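Local coordinates for putative NADH-depentdent flavin oxidoreductase (Cupriavidus metallidurans, PDB 5OCS), which probably acts as an FMN-dependent ene-reductase of the Old Yellow Enzyme family, using a nicotinamide cofactor to reduce activated alkenes, at residues W229-A234 / M298-I303; G267-Q272 / V283-R288; S61-I66 / R157-A162; I175-H178 / L184-Q187; H336-A339 / S344-A347. All blocks are in the same frame, centred on the assembly; numbering follows the deposited sequence.

Contact 1. Residues W229-A234 / M298-I303; sequences WMRVSA and MAVGLI
The indole of W229 meets the methyl end of M298 inside an eight-stranded TIM barrel, where strands 228-233 and 297-300 look at each other across the intervening strand 262-265. The strands are not bonded to one another; the closest CA atoms, those of R231 and M298, are 9.0 Å apart, and side chains alone bridge the gap. W229 holds its ring between its own backbone N and carbonyl carbon (chi1 70°), which swings the indole inward. M298 reaches it with a chain extended beyond CG, the two side chains crossing at about a right angle. Its CE sits over one face, 3.4 Å above the plane and offset toward the rim, with W229 CE2 the nearest ring atom at 3.5 Å. This is a CH-pi contact, CE lying 3.8 Å from the centroid of the six-membered ring. M298 SD approaches the five-membered ring obliquely, 4.6 Å from its centroid, which adds a Met-aromatic component. W229 NE1 gives its N-H to E176, fixing the rotation of the indole under the methyl. R231 also uses E176, through a salt bridge from NH1, while NE bonds S265 and NH2 bonds a citrate probably taken up from the crystallisation liquor. R231 binds FMN, as does L302 farther along 298-303, which places the contact at the flavin site. The R231 chain leaves with CG anti to the backbone N, then bends at chi2 (66°). That bend carries the guanidinium obliquely against V300, whose CG2 lies 3.6 Å from R231 NH2.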
# COMPACT_ATOMS: atom_id res chain seq x y z
N TRP D 229 -0.90 9.81 -25.66
CA TRP D 229 0.46 10.31 -25.86
C TRP D 229 1.42 9.15 -26.11
O TRP D 229 0.99 8.00 -26.17
CB TRP D 229 0.89 11.21 -24.70
CG TRP D 229 1.12 10.52 -23.39
CD1 TRP D 229 2.29 10.01 -22.91
CD2 TRP D 229 0.15 10.28 -22.37
NE1 TRP D 229 2.10 9.47 -21.67
CE2 TRP D 229 0.79 9.63 -21.32
CE3 TRP D 229 -1.21 10.53 -22.27
CZ2 TRP D 229 0.12 9.24 -20.16
CZ3 TRP D 229 -1.87 10.16 -21.11
CH2 TRP D 229 -1.22 9.50 -20.10
N MET D 230 2.69 9.46 -26.31
CA MET D 230 3.70 8.43 -26.51
C MET D 230 4.86 8.60 -25.57
O MET D 230 5.28 9.72 -25.24
CB MET D 230 4.23 8.46 -27.97
CG MET D 230 5.08 7.25 -28.35
SD MET D 230 5.58 7.27 -30.10
CE MET D 230 4.03 6.89 -30.84
N ARG D 231 5.44 7.45 -25.22
CA ARG D 231 6.66 7.36 -24.46
C ARG D 231 7.80 7.20 -25.45
O ARG D 231 7.72 6.32 -26.29
CB ARG D 231 6.61 6.11 -23.57
CG ARG D 231 7.84 5.85 -22.72
CD ARG D 231 8.07 6.92 -21.66
NE ARG D 231 8.92 6.40 -20.58
CZ ARG D 231 8.51 5.68 -19.54
NH1 ARG D 231 7.23 5.46 -19.31
NH2 ARG D 231 9.42 5.23 -18.68
N VAL D 232 8.83 8.06 -25.35
CA VAL D 232 9.93 8.07 -26.31
C VAL D 232 11.25 8.05 -25.59
O VAL D 232 11.41 8.73 -24.57
CB VAL D 232 9.88 9.33 -27.21
CG1 VAL D 232 11.03 9.32 -28.23
CG2 VAL D 232 8.53 9.45 -27.94
N SER D 233 12.21 7.26 -26.09
CA SER D 233 13.56 7.31 -25.54
C SER D 233 14.29 8.53 -26.07
O SER D 233 14.31 8.70 -27.26
CB SER D 233 14.34 6.08 -25.97
OG SER D 233 15.66 6.20 -25.47
N ALA D 234 14.89 9.35 -25.20
CA ALA D 234 15.56 10.57 -25.69
C ALA D 234 16.59 10.26 -26.76
O ALA D 234 16.71 11.01 -27.74
CB ALA D 234 16.21 11.30 -24.54
N MET D 298 6.41 15.20 -20.13
CA MET D 298 6.65 14.42 -18.94
C MET D 298 8.07 13.88 -19.01
O MET D 298 8.44 13.39 -20.03
CB MET D 298 5.71 13.21 -18.83
CG MET D 298 4.26 13.45 -19.12
SD MET D 298 3.33 11.90 -18.71
CE MET D 298 1.70 12.33 -19.31
N ALA D 299 8.83 13.98 -17.94
CA ALA D 299 10.18 13.49 -17.92
C ALA D 299 10.32 12.40 -16.88
O ALA D 299 9.88 12.55 -15.74
CB ALA D 299 11.12 14.61 -17.57
N VAL D 300 10.95 11.30 -17.29
CA VAL D 300 11.40 10.28 -16.33
C VAL D 300 12.41 10.94 -15.43
O VAL D 300 13.41 11.53 -15.92
CB VAL D 300 12.07 9.10 -17.02
CG1 VAL D 300 12.68 8.16 -15.98
CG2 VAL D 300 11.05 8.35 -17.86
N GLY D 301 12.12 10.91 -14.14
CA GLY D 301 12.97 11.46 -13.12
C GLY D 301 13.59 10.36 -12.28
O GLY D 301 12.90 9.77 -11.40
N LEU D 302 14.88 10.08 -12.50
CA LEU D 302 15.58 9.06 -11.70
C LEU D 302 16.08 9.73 -10.44
O LEU D 302 17.27 9.91 -10.26
CB LEU D 302 16.73 8.42 -12.51
CG LEU D 302 16.29 7.75 -13.81
CD1 LEU D 302 17.56 7.20 -14.48
CD2 LEU D 302 15.26 6.65 -13.65
N ILE D 303 15.13 10.12 -9.59
CA ILE D 303 15.36 10.92 -8.42
C ILE D 303 14.69 10.31 -7.21
O ILE D 303 13.81 9.46 -7.35
CB ILE D 303 14.86 12.37 -8.64
CG1 ILE D 303 13.35 12.41 -8.90
CG2 ILE D 303 15.61 13.00 -9.81
CD1 ILE D 303 12.50 12.45 -7.65

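Contact 2. Residues G267-Q272 / V283-R288; sequences GGVSPQ and VPYAQR
V283 O accepts the backbone N-H of Q287 at 2.9 Å, a first-turn bond of helix 284-293, and this turn presents Y285 to V269 and G267 of the facing loop. V283 is the N-cap, and its own N is bonded to E317. Both segments belong to the link between the sixth and seventh strands of the TIM barrel: the loop 267-270 leaves strand 262-265, and the helix leads back to strand 297-300. Y285 holds CG anti to its carbonyl carbon (chi1 -60°), which sends the phenol from the helix toward the loop. V269 meets it at about a right angle with a single branch: CG2 touches Y285 CE2 at 3.9 Å and lies equally far from Y285 OH. The methyl thus sits obliquely beside the hydroxyl-bearing end of the ring. G267 passes more loosely, its CA 4.5 Å from Y285 CE2. With a positive phi and no side chain, G267 brings the bare backbone close to the ring. Y285 also packs on A234 and T235 of another loop and on I244 of helix 244-256. At the other end of the loop S270 is the N-cap of helix 271-274, its N held by Q273. The loop and ring meet across this partly exposed interface by shape and dispersion alone, a contact that should be less directional than one made by polar bonds.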
# COMPACT_ATOMS: atom_id res chain seq x y z
N GLY D 267 17.33 8.69 -21.89
CA GLY D 267 18.38 8.41 -22.86
C GLY D 267 19.63 7.81 -22.24
O GLY D 267 20.71 7.85 -22.84
N GLY D 268 19.53 7.26 -21.03
CA GLY D 268 20.71 6.67 -20.37
C GLY D 268 21.58 7.62 -19.57
O GLY D 268 22.60 7.18 -19.05
N VAL D 269 21.17 8.88 -19.44
CA VAL D 269 21.93 9.87 -18.67
C VAL D 269 21.11 10.16 -17.43
O VAL D 269 20.02 10.77 -17.52
CB VAL D 269 22.19 11.17 -19.46
CG1 VAL D 269 23.04 12.13 -18.65
CG2 VAL D 269 22.93 10.82 -20.74
N SER D 270 21.63 9.72 -16.28
CA SER D 270 20.97 10.00 -15.02
C SER D 270 21.21 11.42 -14.55
O SER D 270 22.18 12.07 -14.97
CB SER D 270 21.44 9.05 -13.92
OG SER D 270 22.80 9.29 -13.53
N PRO D 271 20.40 11.88 -13.58
CA PRO D 271 20.72 13.18 -13.00
C PRO D 271 22.15 13.32 -12.42
O PRO D 271 22.78 14.36 -12.59
CB PRO D 271 19.63 13.38 -11.94
CG PRO D 271 18.49 12.57 -12.46
CD PRO D 271 19.12 11.35 -13.05
N GLN D 272 22.68 12.26 -11.80
CA GLN D 272 24.03 12.33 -11.20
C GLN D 272 25.08 12.67 -12.26
O GLN D 272 26.08 13.39 -11.98
CB GLN D 272 24.39 11.02 -10.51
CG GLN D 272 25.77 11.00 -9.85
CD GLN D 272 25.86 11.96 -8.69
OE1 GLN D 272 24.94 12.02 -7.85
NE2 GLN D 272 26.95 12.75 -8.64
N VAL D 283 17.37 16.61 -16.31
CA VAL D 283 16.75 15.88 -17.44
C VAL D 283 16.96 16.71 -18.72
O VAL D 283 16.06 17.34 -19.25
CB VAL D 283 15.27 15.52 -17.13
CG1 VAL D 283 15.27 14.42 -16.08
CG2 VAL D 283 14.45 16.71 -16.61
N PRO D 284 18.21 16.74 -19.20
CA PRO D 284 18.50 17.67 -20.31
C PRO D 284 17.74 17.43 -21.63
O PRO D 284 17.42 18.39 -22.40
CB PRO D 284 20.04 17.52 -20.50
CG PRO D 284 20.38 16.23 -19.88
CD PRO D 284 19.41 16.04 -18.74
N TYR D 285 17.44 16.16 -21.90
CA TYR D 285 16.78 15.84 -23.12
C TYR D 285 15.31 16.26 -23.03
O TYR D 285 14.78 16.82 -23.97
CB TYR D 285 16.92 14.37 -23.44
CG TYR D 285 18.37 13.95 -23.59
CD1 TYR D 285 19.24 14.65 -24.45
CD2 TYR D 285 18.88 12.86 -22.88
CE1 TYR D 285 20.57 14.25 -24.60
CE2 TYR D 285 20.20 12.47 -23.01
CZ TYR D 285 21.04 13.14 -23.91
OH TYR D 285 22.38 12.77 -24.03
N ALA D 286 14.70 16.01 -21.89
CA ALA D 286 13.31 16.43 -21.66
C ALA D 286 13.24 17.96 -21.74
O ALA D 286 12.33 18.51 -22.35
CB ALA D 286 12.80 15.93 -20.31
N GLN D 287 14.23 18.63 -21.17
CA GLN D 287 14.30 20.10 -21.20
C GLN D 287 14.28 20.64 -22.63
O GLN D 287 13.56 21.61 -22.97
CB GLN D 287 15.54 20.58 -20.43
CG GLN D 287 15.65 22.10 -20.21
CD GLN D 287 16.10 22.89 -21.44
OE1 GLN D 287 16.76 22.37 -22.34
NE2 GLN D 287 15.67 24.13 -21.52
N ARG D 288 15.06 20.00 -23.48
CA ARG D 288 15.15 20.44 -24.85
C ARG D 288 13.88 20.13 -25.61
O ARG D 288 13.42 20.95 -26.36
CB ARG D 288 16.33 19.78 -25.54
CG ARG D 288 16.50 20.27 -26.97
CD ARG D 288 17.78 19.70 -27.51
NE ARG D 288 17.92 19.95 -28.93
CZ ARG D 288 18.90 19.44 -29.67
NH1 ARG D 288 19.82 18.68 -29.10
NH2 ARG D 288 18.94 19.70 -30.97

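Contact 3. Residues S61-I66 / R157-A162; sequences SPEGRI and RDDFVA
The backbones of S61 and D159 come to 6.6 Å between CA atoms where the loop 61-66 runs past the side of helix 150-169. D159 points its CB at the loop and holds CG anti to the carbonyl carbon (chi1 -70°), which brings one carboxylate oxygen forward. That oxygen, OD2, packs on the methylene of S61, 3.5 Å from CB. A water completes the junction: it is hydrogen-bonded to S61 OG at 2.7 Å and donates to D159 OD2 at 2.8 Å. S61 keeps OG between its backbone N and carbonyl carbon, facing this water as well as the turn that follows. The loop belongs to the connection between the second strand and second helix of the TIM barrel, and the helix is the one after the third strand, so the bridge joins two neighbouring beta-alpha units near the C-terminal ends of the strands. The loop itself is tightly folded. S61 O accepts from G64 N and P62 O from R65 N, two overlapping turn bonds, and S61 OG takes a further, weak bond from G64 N. P62 O is gripped twice, for R65 NE also donates to it at 2.9 Å, almost straight at 171°, in the carbonyl plane and in the plane of the guanidinium. E63 bends its carboxylate back toward the helix, where OE2 lies 4.3 Å from D159 OD2. K155, on the same helix as D159, forms a salt bridge to each of these two acids, which probably offsets their mutual repulsion.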
# COMPACT_ATOMS: atom_id res chain seq x y z
N SER D 61 -1.31 -8.08 -27.20
CA SER D 61 -1.52 -9.45 -27.69
C SER D 61 -0.64 -10.31 -26.85
O SER D 61 0.33 -9.82 -26.27
CB SER D 61 -1.13 -9.56 -29.17
OG SER D 61 0.24 -9.27 -29.40
N PRO D 62 -0.93 -11.60 -26.81
CA PRO D 62 -0.04 -12.46 -26.02
C PRO D 62 1.40 -12.43 -26.51
O PRO D 62 2.31 -12.43 -25.70
CB PRO D 62 -0.60 -13.88 -26.28
CG PRO D 62 -1.88 -13.72 -27.00
CD PRO D 62 -2.11 -12.29 -27.36
N GLU D 63 1.59 -12.45 -27.83
CA GLU D 63 2.95 -12.42 -28.44
C GLU D 63 3.71 -11.13 -28.18
O GLU D 63 4.93 -11.10 -28.30
CB GLU D 63 2.91 -12.74 -29.98
CG GLU D 63 2.32 -11.72 -30.94
CD GLU D 63 0.81 -11.84 -31.14
OE1 GLU D 63 0.13 -12.44 -30.29
OE2 GLU D 63 0.30 -11.32 -32.14
N GLY D 64 3.00 -10.07 -27.83
CA GLY D 64 3.58 -8.81 -27.52
C GLY D 64 3.97 -8.62 -26.07
O GLY D 64 4.55 -7.59 -25.72
N ARG D 65 3.72 -9.62 -25.22
CA ARG D 65 4.15 -9.56 -23.82
C ARG D 65 5.65 -9.60 -23.73
O ARG D 65 6.30 -10.34 -24.50
CB ARG D 65 3.61 -10.77 -23.08
CG ARG D 65 2.12 -10.72 -22.85
CD ARG D 65 1.64 -11.95 -22.11
NE ARG D 65 1.69 -13.11 -22.99
CZ ARG D 65 1.39 -14.36 -22.62
NH1 ARG D 65 1.04 -14.62 -21.38
NH2 ARG D 65 1.48 -15.36 -23.50
N ILE D 66 6.22 -8.88 -22.77
CA ILE D 66 7.64 -9.03 -22.47
C ILE D 66 7.90 -10.44 -21.93
O ILE D 66 8.82 -11.15 -22.39
CB ILE D 66 8.12 -7.99 -21.45
CG1 ILE D 66 7.81 -6.55 -21.94
CG2 ILE D 66 9.63 -8.15 -21.23
CD1 ILE D 66 7.72 -5.60 -20.75
N ARG D 157 -1.45 -3.01 -35.45
CA ARG D 157 -2.29 -1.82 -35.44
C ARG D 157 -3.65 -2.15 -34.82
O ARG D 157 -4.10 -1.45 -33.90
CB ARG D 157 -2.54 -1.20 -36.82
CG ARG D 157 -1.31 -0.77 -37.61
CD ARG D 157 -1.65 0.03 -38.88
NE ARG D 157 -0.45 0.12 -39.72
CZ ARG D 157 -0.06 -0.79 -40.62
NH1 ARG D 157 -0.81 -1.86 -40.85
NH2 ARG D 157 1.10 -0.61 -41.31
N ASP D 158 -4.28 -3.21 -35.33
CA ASP D 158 -5.62 -3.52 -34.90
C ASP D 158 -5.64 -3.95 -33.43
O ASP D 158 -6.63 -3.69 -32.76
CB ASP D 158 -6.24 -4.61 -35.76
CG ASP D 158 -6.52 -4.16 -37.17
OD1 ASP D 158 -6.57 -2.93 -37.46
OD2 ASP D 158 -6.64 -5.06 -37.97
N ASP D 159 -4.58 -4.60 -32.97
CA ASP D 159 -4.48 -5.05 -31.56
C ASP D 159 -4.34 -3.82 -30.62
O ASP D 159 -4.98 -3.78 -29.56
CB ASP D 159 -3.30 -6.00 -31.34
CG ASP D 159 -3.50 -7.35 -31.98
OD1 ASP D 159 -4.65 -7.70 -32.38
OD2 ASP D 159 -2.51 -8.10 -32.06
N PHE D 160 -3.55 -2.84 -31.02
CA PHE D 160 -3.48 -1.58 -30.28
C PHE D 160 -4.85 -0.91 -30.18
O PHE D 160 -5.25 -0.41 -29.12
CB PHE D 160 -2.45 -0.64 -30.87
CG PHE D 160 -1.07 -0.78 -30.27
CD1 PHE D 160 -0.72 -0.06 -29.12
CD2 PHE D 160 -0.11 -1.65 -30.84
CE1 PHE D 160 0.55 -0.18 -28.54
CE2 PHE D 160 1.17 -1.76 -30.28
CZ PHE D 160 1.49 -1.04 -29.11
N VAL D 161 -5.54 -0.86 -31.30
CA VAL D 161 -6.90 -0.36 -31.36
C VAL D 161 -7.84 -1.14 -30.46
O VAL D 161 -8.60 -0.51 -29.71
CB VAL D 161 -7.44 -0.34 -32.81
CG1 VAL D 161 -8.94 -0.00 -32.82
CG2 VAL D 161 -6.66 0.68 -33.64
N ALA D 162 -7.81 -2.46 -30.52
CA ALA D 162 -8.72 -3.27 -29.72
C ALA D 162 -8.47 -3.00 -28.24
O ALA D 162 -9.41 -2.80 -27.45
CB ALA D 162 -8.64 -4.75 -30.04
O HOH W 1 0.14 -7.58 -31.53

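Contact 4. Residues I175-H178 / L184-Q187; sequences IEVH and LLHQ
The end of the fourth barrel strand, 175-179, turns through a short loop into helix 184-189, and V177 and H178 there meet L185 of the helix's first turn. V177 CG1 lies anti to its backbone N (chi1 172°) and touches L185 CD2 at 3.7 Å, the two side chains crossing at about a right angle. L185 also lays its CB and CD2 against the carbonyl oxygen of H178, each 3.8 Å from that O. Its chi1 of -89° accompanies a CD2 that faces both V177 CG1 and H178 O. In the TIM barrel V177 and H178 look to opposite sides of the strand. V177 packs outward on V218 of helix 204-221, and L185 packs on P211 of the same helix, whereas the H178 ring lies near Q100 and R231, both FMN-binding residues, and meets Y183 nearly at a right angle. The polar side of the contact is run by water. One water lies 2.6 Å from H178 O, to which it probably donates, and accepts from L185 N at 3.0 Å; another accepts from H186 N at 2.9 Å and lies a long 3.3 Å from H178 O. The N-H groups of L185 and H186, in a first turn that offers no carbonyl within the helix, are satisfied in this way. H178 ND1 takes the backbone N-H of A180, which holds the imidazole in place.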
# COMPACT_ATOMS: atom_id res chain seq x y z
N ILE D 175 -4.08 7.11 -22.47
CA ILE D 175 -3.22 6.02 -22.97
C ILE D 175 -1.82 6.56 -23.29
O ILE D 175 -1.65 7.57 -23.99
CB ILE D 175 -3.76 5.35 -24.23
CG1 ILE D 175 -5.04 4.53 -23.92
CG2 ILE D 175 -2.73 4.38 -24.85
CD1 ILE D 175 -5.74 3.99 -25.13
N GLU D 176 -0.82 5.88 -22.76
CA GLU D 176 0.57 6.09 -23.16
C GLU D 176 0.97 4.98 -24.11
O GLU D 176 0.94 3.79 -23.75
CB GLU D 176 1.47 6.09 -21.93
CG GLU D 176 2.96 6.16 -22.29
CD GLU D 176 3.84 6.47 -21.10
OE1 GLU D 176 3.68 7.55 -20.49
OE2 GLU D 176 4.71 5.61 -20.80
N VAL D 177 1.31 5.34 -25.34
CA VAL D 177 1.70 4.32 -26.32
C VAL D 177 3.21 4.18 -26.11
O VAL D 177 3.96 5.16 -26.12
CB VAL D 177 1.41 4.77 -27.77
CG1 VAL D 177 1.98 3.79 -28.76
CG2 VAL D 177 -0.10 4.92 -27.97
N HIS D 178 3.64 2.96 -25.92
CA HIS D 178 5.02 2.68 -25.56
C HIS D 178 5.91 2.64 -26.80
O HIS D 178 5.91 1.66 -27.51
CB HIS D 178 5.11 1.37 -24.79
CG HIS D 178 6.36 1.22 -23.97
ND1 HIS D 178 7.48 2.02 -24.13
CD2 HIS D 178 6.66 0.36 -22.97
CE1 HIS D 178 8.41 1.65 -23.27
NE2 HIS D 178 7.94 0.65 -22.55
N LEU D 184 8.78 -2.78 -29.37
CA LEU D 184 8.49 -2.88 -30.80
C LEU D 184 8.60 -1.56 -31.57
O LEU D 184 9.24 -1.47 -32.66
CB LEU D 184 7.11 -3.50 -31.03
CG LEU D 184 6.74 -3.60 -32.50
CD1 LEU D 184 7.57 -4.67 -33.15
CD2 LEU D 184 5.23 -3.74 -32.74
N LEU D 185 7.93 -0.54 -31.05
CA LEU D 185 7.94 0.75 -31.72
C LEU D 185 9.34 1.36 -31.81
O LEU D 185 9.74 1.86 -32.87
CB LEU D 185 6.93 1.68 -31.13
CG LEU D 185 5.56 1.60 -31.75
CD1 LEU D 185 5.01 0.21 -31.97
CD2 LEU D 185 4.57 2.45 -30.99
N HIS D 186 10.10 1.23 -30.73
CA HIS D 186 11.48 1.72 -30.71
C HIS D 186 12.35 0.94 -31.77
O HIS D 186 13.22 1.53 -32.42
CB HIS D 186 12.02 1.57 -29.30
CG HIS D 186 13.33 2.25 -29.05
ND1 HIS D 186 13.84 2.42 -27.77
CD2 HIS D 186 14.24 2.81 -29.88
CE1 HIS D 186 15.00 3.04 -27.83
NE2 HIS D 186 15.27 3.29 -29.10
N GLN D 187 12.07 -0.35 -31.93
CA GLN D 187 12.75 -1.18 -32.92
C GLN D 187 12.53 -0.62 -34.31
O GLN D 187 13.45 -0.64 -35.10
CB GLN D 187 12.29 -2.63 -32.87
CG GLN D 187 12.73 -3.34 -31.61
CD GLN D 187 11.88 -4.53 -31.22
OE1 GLN D 187 11.40 -5.27 -32.08
NE2 GLN D 187 11.74 -4.77 -29.89
O HOH W 2 8.92 0.57 -28.13
O HOH W 3 6.30 -0.72 -28.49

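Contact 5. Residues H336-A339 / S344-A347; sequences HAAA and SVNA
V345 directs its CB at helix 333-341, and CG1, anti to the carbonyl carbon (chi1 -85°), makes the touch: it lies 3.9 Å from the CB of A338. CB itself stays 4.7 Å from that same A338 CB. The second branch, CG2, sits between the backbone N and the carbonyl carbon of V345 and passes farther off, 4.6 Å from A338 CB; the valine also packs on W335, one turn back along the helix. The methyl of A338 faces the extended loop and additionally nears the backbone of S344, whose N is 4.2 Å from A338 CB. S344 turns its own side chain away, and OG bonds to K364. The loop 344-347 comes shortly after the helix and leads on toward the C-terminal part of the chain, while F5 and L362 close over A338. On another side of the helix, H336 and A339 meet Y329 of the second subunit. Methyl against methyl gives a buried, undirected contact, so the path of the loop is probably set by the backbone bonds of V345 to L362 and K364.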
# COMPACT_ATOMS: atom_id res chain seq x y z
N HIS D 336 5.34 12.74 1.51
CA HIS D 336 6.64 13.12 2.07
C HIS D 336 7.20 14.32 1.35
O HIS D 336 7.73 15.24 2.03
CB HIS D 336 7.57 11.94 2.10
CG HIS D 336 7.03 10.82 2.92
ND1 HIS D 336 7.35 9.50 2.68
CD2 HIS D 336 6.10 10.82 3.90
CE1 HIS D 336 6.70 8.74 3.54
NE2 HIS D 336 5.94 9.52 4.31
N ALA D 337 6.98 14.37 0.02
CA ALA D 337 7.37 15.54 -0.76
C ALA D 337 6.57 16.81 -0.39
O ALA D 337 7.14 17.94 -0.27
CB ALA D 337 7.31 15.27 -2.27
N ALA D 338 5.26 16.64 -0.23
CA ALA D 338 4.39 17.73 0.13
C ALA D 338 4.79 18.29 1.50
O ALA D 338 4.85 19.54 1.65
CB ALA D 338 2.94 17.27 0.15
N ALA D 339 5.14 17.42 2.43
CA ALA D 339 5.60 17.88 3.75
C ALA D 339 6.88 18.71 3.61
O ALA D 339 7.03 19.72 4.30
CB ALA D 339 5.85 16.71 4.68
N SER D 344 -0.01 20.29 0.15
CA SER D 344 -0.92 19.31 0.70
C SER D 344 -1.29 18.32 -0.36
O SER D 344 -1.05 18.53 -1.54
CB SER D 344 -2.11 20.02 1.36
OG SER D 344 -2.92 20.73 0.46
N VAL D 345 -1.83 17.19 0.08
CA VAL D 345 -2.10 16.08 -0.80
C VAL D 345 -3.45 15.49 -0.42
O VAL D 345 -3.89 15.65 0.71
CB VAL D 345 -1.09 14.92 -0.68
CG1 VAL D 345 0.15 15.14 -1.54
CG2 VAL D 345 -0.74 14.64 0.79
N ASN D 346 -4.06 14.81 -1.37
CA ASN D 346 -5.22 13.97 -1.11
C ASN D 346 -4.78 12.66 -0.54
O ASN D 346 -4.01 11.95 -1.17
CB ASN D 346 -5.92 13.62 -2.41
CG ASN D 346 -6.67 14.76 -2.95
OD1 ASN D 346 -7.72 15.08 -2.45
ND2 ASN D 346 -6.13 15.39 -4.00
N ALA D 347 -5.24 12.35 0.66
CA ALA D 347 -4.94 11.09 1.29
C ALA D 347 -6.30 10.49 1.69
O ALA D 347 -7.25 11.22 1.98
CB ALA D 347 -4.03 11.25 2.52

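In the fold
Along the chain the order is contact 3, contact 4, contact 1 with contact 2 between its two segments, then contact 5. Contacts 1 and 4 share the barrel sheet through the neighbouring strands 175-179 and 228-233, their centres 12 Å apart. Contact 2 lies 9 Å from contact 1, centre to centre, and touches it where helix 284-293 leads into strand 297-300. The centres of contacts 3 and 4 are 11 Å apart, helix 150-169 running into strand 175-179. Contact 5 stands apart beyond the barrel, its centre 37 Å from that of contact 3; there helix 333-341 meets the second subunit through H336 and A339, whereas contacts 1 and 4 lie beside the flavin site.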